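Local structure of protein-glutamine gamma-glutamyltransferase 2 (Pagrus major, 1G0D) at residues D301-L306 against T357-S362; Q590-A595 against T602-F607. The protein probably catalyses the calcium-dependent cross-linking of peptide-bound glutamine to lysine and other primary amines, with release of ammonia. All coordinates share one frame; numbering follows the deposited sequence.

Contact 1 of 2, residues D301-L306 against T357-S362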
# COMPACT_ATOMS: atom_id res chain seq x y z
N ASP A 301 -5.70 -16.78 -0.36
CA ASP A 301 -5.46 -18.13 -0.90
C ASP A 301 -6.64 -18.87 -1.50
O ASP A 301 -6.51 -19.65 -2.44
CB ASP A 301 -4.96 -18.98 0.25
CG ASP A 301 -5.86 -18.84 1.50
OD1 ASP A 301 -5.67 -17.86 2.24
OD2 ASP A 301 -6.76 -19.70 1.74
N VAL A 302 -7.79 -18.65 -0.87
CA VAL A 302 -9.08 -19.25 -1.16
C VAL A 302 -9.61 -19.05 -2.61
O VAL A 302 -10.48 -19.79 -3.10
CB VAL A 302 -10.03 -18.72 -0.04
CG1 VAL A 302 -11.25 -18.05 -0.59
CG2 VAL A 302 -10.34 -19.83 0.91
N ASP A 303 -9.06 -18.06 -3.31
CA ASP A 303 -9.50 -17.82 -4.67
C ASP A 303 -11.02 -17.64 -4.79
O ASP A 303 -11.72 -18.32 -5.55
CB ASP A 303 -9.05 -18.96 -5.55
CG ASP A 303 -9.01 -18.58 -7.00
OD1 ASP A 303 -8.34 -17.56 -7.32
OD2 ASP A 303 -9.66 -19.29 -7.82
N GLY A 304 -11.53 -16.70 -4.00
CA GLY A 304 -12.93 -16.40 -4.07
C GLY A 304 -13.94 -17.35 -3.49
O GLY A 304 -15.10 -17.00 -3.50
N ASN A 305 -13.54 -18.52 -3.00
CA ASN A 305 -14.51 -19.44 -2.44
C ASN A 305 -14.83 -19.20 -0.98
O ASN A 305 -13.96 -19.22 -0.14
CB ASN A 305 -14.02 -20.85 -2.61
CG ASN A 305 -14.19 -21.30 -4.00
OD1 ASN A 305 -15.28 -21.71 -4.38
ND2 ASN A 305 -13.13 -21.19 -4.79
N LEU A 306 -16.10 -19.04 -0.68
CA LEU A 306 -16.51 -18.73 0.68
C LEU A 306 -16.55 -19.94 1.60
O LEU A 306 -16.78 -19.81 2.81
CB LEU A 306 -17.88 -18.03 0.65
CG LEU A 306 -18.01 -16.50 0.49
CD1 LEU A 306 -16.71 -15.86 0.09
CD2 LEU A 306 -19.06 -16.19 -0.54
N THR A 357 -2.16 -6.87 -5.70
CA THR A 357 -1.74 -8.25 -5.61
C THR A 357 -2.66 -9.11 -6.45
O THR A 357 -3.88 -9.19 -6.20
CB THR A 357 -1.78 -8.74 -4.18
OG1 THR A 357 -0.97 -7.88 -3.35
CG2 THR A 357 -1.23 -10.15 -4.11
N PRO A 358 -2.10 -9.78 -7.47
CA PRO A 358 -2.94 -10.62 -8.33
C PRO A 358 -3.70 -11.66 -7.54
O PRO A 358 -3.27 -12.08 -6.46
CB PRO A 358 -1.96 -11.22 -9.36
CG PRO A 358 -0.77 -10.26 -9.37
CD PRO A 358 -0.68 -9.82 -7.90
N GLN A 359 -4.85 -12.04 -8.07
CA GLN A 359 -5.69 -13.01 -7.41
C GLN A 359 -5.13 -14.36 -7.66
O GLN A 359 -4.71 -14.71 -8.77
CB GLN A 359 -7.12 -12.98 -7.90
CG GLN A 359 -8.01 -13.87 -7.01
CD GLN A 359 -7.88 -13.66 -5.46
OE1 GLN A 359 -8.13 -12.55 -4.94
NE2 GLN A 359 -7.51 -14.73 -4.73
N GLU A 360 -5.12 -15.11 -6.56
CA GLU A 360 -4.61 -16.47 -6.47
C GLU A 360 -4.51 -17.29 -7.75
O GLU A 360 -3.43 -17.43 -8.34
CB GLU A 360 -5.43 -17.23 -5.41
CG GLU A 360 -4.88 -17.07 -3.99
CD GLU A 360 -3.70 -18.00 -3.68
OE1 GLU A 360 -3.39 -18.88 -4.52
OE2 GLU A 360 -3.09 -17.86 -2.60
N LEU A 361 -5.66 -17.78 -8.22
CA LEU A 361 -5.66 -18.66 -9.34
C LEU A 361 -5.80 -18.33 -10.84
O LEU A 361 -6.38 -19.11 -11.60
CB LEU A 361 -6.57 -19.82 -8.92
CG LEU A 361 -5.95 -20.77 -7.86
CD1 LEU A 361 -4.61 -20.27 -7.33
CD2 LEU A 361 -6.91 -20.96 -6.69
N SER A 362 -5.30 -17.17 -11.26
CA SER A 362 -5.18 -16.81 -12.70
C SER A 362 -3.87 -16.11 -12.53
O SER A 362 -3.83 -14.91 -12.20
CB SER A 362 -6.21 -15.83 -13.23
OG SER A 362 -6.25 -15.97 -14.66
O HOH W 1 -9.06 -20.00 -11.17

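Contact 2 of 2, residues Q590-A595 against T602-F607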
# COMPACT_ATOMS: atom_id res chain seq x y z
N GLN A 590 19.28 9.05 15.13
CA GLN A 590 19.37 10.37 15.75
C GLN A 590 20.02 11.38 14.82
O GLN A 590 21.03 11.11 14.21
CB GLN A 590 20.22 10.31 17.02
CG GLN A 590 19.81 9.23 18.00
CD GLN A 590 20.86 8.98 19.08
OE1 GLN A 590 20.67 9.34 20.25
NE2 GLN A 590 21.98 8.34 18.70
N VAL A 591 19.43 12.55 14.71
CA VAL A 591 20.04 13.57 13.88
C VAL A 591 19.92 14.83 14.73
O VAL A 591 19.05 15.65 14.55
CB VAL A 591 19.33 13.61 12.53
CG1 VAL A 591 17.95 13.25 12.70
CG2 VAL A 591 19.49 14.93 11.89
N PRO A 592 20.84 14.98 15.70
CA PRO A 592 20.97 16.07 16.68
C PRO A 592 21.12 17.54 16.22
O PRO A 592 21.65 17.85 15.14
CB PRO A 592 22.13 15.61 17.55
CG PRO A 592 22.91 14.75 16.66
CD PRO A 592 21.93 14.00 15.87
N GLY A 593 20.63 18.44 17.08
CA GLY A 593 20.68 19.86 16.82
C GLY A 593 19.63 20.31 15.82
O GLY A 593 19.13 19.50 15.04
N LYS A 594 19.30 21.60 15.84
CA LYS A 594 18.31 22.19 14.92
C LYS A 594 18.58 21.93 13.42
O LYS A 594 19.69 22.14 12.91
CB LYS A 594 18.22 23.70 15.17
CG LYS A 594 17.21 24.42 14.29
CD LYS A 594 16.41 25.43 15.11
CE LYS A 594 15.95 26.62 14.27
NZ LYS A 594 17.07 27.50 13.75
N ALA A 595 17.55 21.48 12.71
CA ALA A 595 17.69 21.18 11.30
C ALA A 595 17.15 22.34 10.52
O ALA A 595 16.10 22.88 10.87
CB ALA A 595 16.91 19.94 10.95
N THR A 602 24.09 15.98 10.21
CA THR A 602 24.55 14.60 10.41
C THR A 602 23.56 13.76 11.23
O THR A 602 23.18 14.12 12.36
CB THR A 602 25.95 14.56 11.12
OG1 THR A 602 26.87 15.29 10.32
CG2 THR A 602 26.49 13.14 11.23
N ALA A 603 23.18 12.64 10.61
CA ALA A 603 22.26 11.65 11.16
C ALA A 603 23.12 10.47 11.62
O ALA A 603 24.10 10.10 10.95
CB ALA A 603 21.27 11.19 10.07
N TYR A 604 22.73 9.89 12.74
CA TYR A 604 23.45 8.80 13.38
C TYR A 604 22.61 7.57 13.63
O TYR A 604 21.61 7.64 14.34
CB TYR A 604 23.98 9.27 14.73
CG TYR A 604 24.95 10.41 14.63
CD1 TYR A 604 24.51 11.72 14.65
CD2 TYR A 604 26.31 10.17 14.46
CE1 TYR A 604 25.41 12.78 14.49
CE2 TYR A 604 27.21 11.21 14.30
CZ TYR A 604 26.76 12.52 14.32
OH TYR A 604 27.66 13.54 14.10
N VAL A 605 23.01 6.43 13.09
CA VAL A 605 22.25 5.22 13.35
C VAL A 605 23.18 4.20 14.02
O VAL A 605 24.36 4.14 13.72
CB VAL A 605 21.60 4.70 12.04
CG1 VAL A 605 22.46 5.05 10.86
CG2 VAL A 605 21.27 3.24 12.15
N SER A 606 22.63 3.44 14.97
CA SER A 606 23.42 2.47 15.71
C SER A 606 22.61 1.34 16.34
O SER A 606 21.46 1.53 16.72
CB SER A 606 24.14 3.21 16.84
OG SER A 606 23.46 3.04 18.08
N PHE A 607 23.20 0.15 16.47
CA PHE A 607 22.51 -0.98 17.11
C PHE A 607 23.53 -1.99 17.63
O PHE A 607 24.73 -1.84 17.43
CB PHE A 607 21.46 -1.63 16.16
CG PHE A 607 21.99 -2.74 15.27
CD1 PHE A 607 21.75 -4.08 15.59
CD2 PHE A 607 22.64 -2.45 14.07
CE1 PHE A 607 22.14 -5.11 14.73
CE2 PHE A 607 23.04 -3.47 13.20
CZ PHE A 607 22.79 -4.81 13.54
O HOH W 2 22.43 6.25 16.94

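Contact 1 of 2, residues D301-L306 against T357-S362
The two loops come closest at D303 and E360, whose CA atoms are 5.4 Å apart. V302 to N305 form a type I' beta turn, and 357-362 follows strand 350-355. D303 and G304 fill the middle of the turn with positive phi, the conformation a type I' turn requires. The one direct hydrogen bond runs from backbone to side chain: L361 N donates to D303 OD1 at 2.8 Å. The bond is fairly straight (160°), but the N-H meets OD1 from above the carboxylate plane, 58° out of it. CG of D303 is anti to its backbone N (chi1 -159°), and the carboxylate reaches across to L361. The L361 side chain lies over the same group. Its CB is 3.3 Å from both D303 OD1 and D303 OD2. A water donates to L361 O and, weakly, to D303 OD2. Q359 sends its CG and amide beside D303. Its NE2 is 3.7 Å from D303 CA but donates to H300 O. E360 bends at chi2 and places CG and CD against D301 CA and O. F389 of helix 387-395 touches both D303 and Q359. T357, at the start of the second segment, touches the active-site residues C272 and H332. D301 OD1 and E360 OE2 stay 5.5 Å apart, so their like charges probably repel mildly. D303 OD1 ties the turn to L361, and Q359 NE2 ties the same loop, which follows the strand of catalytic D355, to H300 just ahead of D301.

Contact 2 of 2, residues Q590-A595 against T602-F607
Q590 and Y604 form an antiparallel hydrogen-bonded pair, with their CA atoms 5.0 Å apart, at the end of strand 588-590 against strand 601-608. Both bonds of the pair are present: Q590 N donates to Y604 O at 2.8 Å, and Y604 N to Q590 O at 2.6 Å. Q590 O also receives a CA-H contact from A603, and T602 O one from V591 CA. Past Q590 the chain leaves the strand. P592 then packs on Y604, the two side chains crossing at about a right angle. P592 CD sits 3.7 Å from Y604 CD1, at the ring edge and near its plane. CG of Y604 is anti to its carbonyl carbon (chi1 -62°), and the ring stands on the same face of the sheet as Q590. A water bridges Q590 NE2 and Y604 O through two weak bonds. V591 CB meets A603 CB at 4.0 Å, and V591 also touches T677 and V679 of strand 673-682. A603 in turn touches F651. T602 OG1 bonds to S650 OG on strand 644-651. Strand 588-590 is an outer strand of this three-stranded antiparallel sheet, and V591 packs toward the facing sheet, as in the beta sandwich of an immunoglobulin-like C-terminal domain.

Both contacts lie at the surface, on opposite sides of the chain's centre, with their centres about 45 Å apart. They share no secondary-structure element. Contact 1 joins two loops of the catalytic region, 51 residues apart in sequence. Contact 2 joins an outer strand and the loop after it to the next long strand of the C-terminal domain, only 7 residues on. The chemistry follows the place. Loops without a common sheet are held by an acidic side chain that takes a backbone N-H, whereas contact 2 relies on paired backbone bonds with apolar packing around them. Contact 1 neighbours the active site; contact 2 is far from the annotated sites.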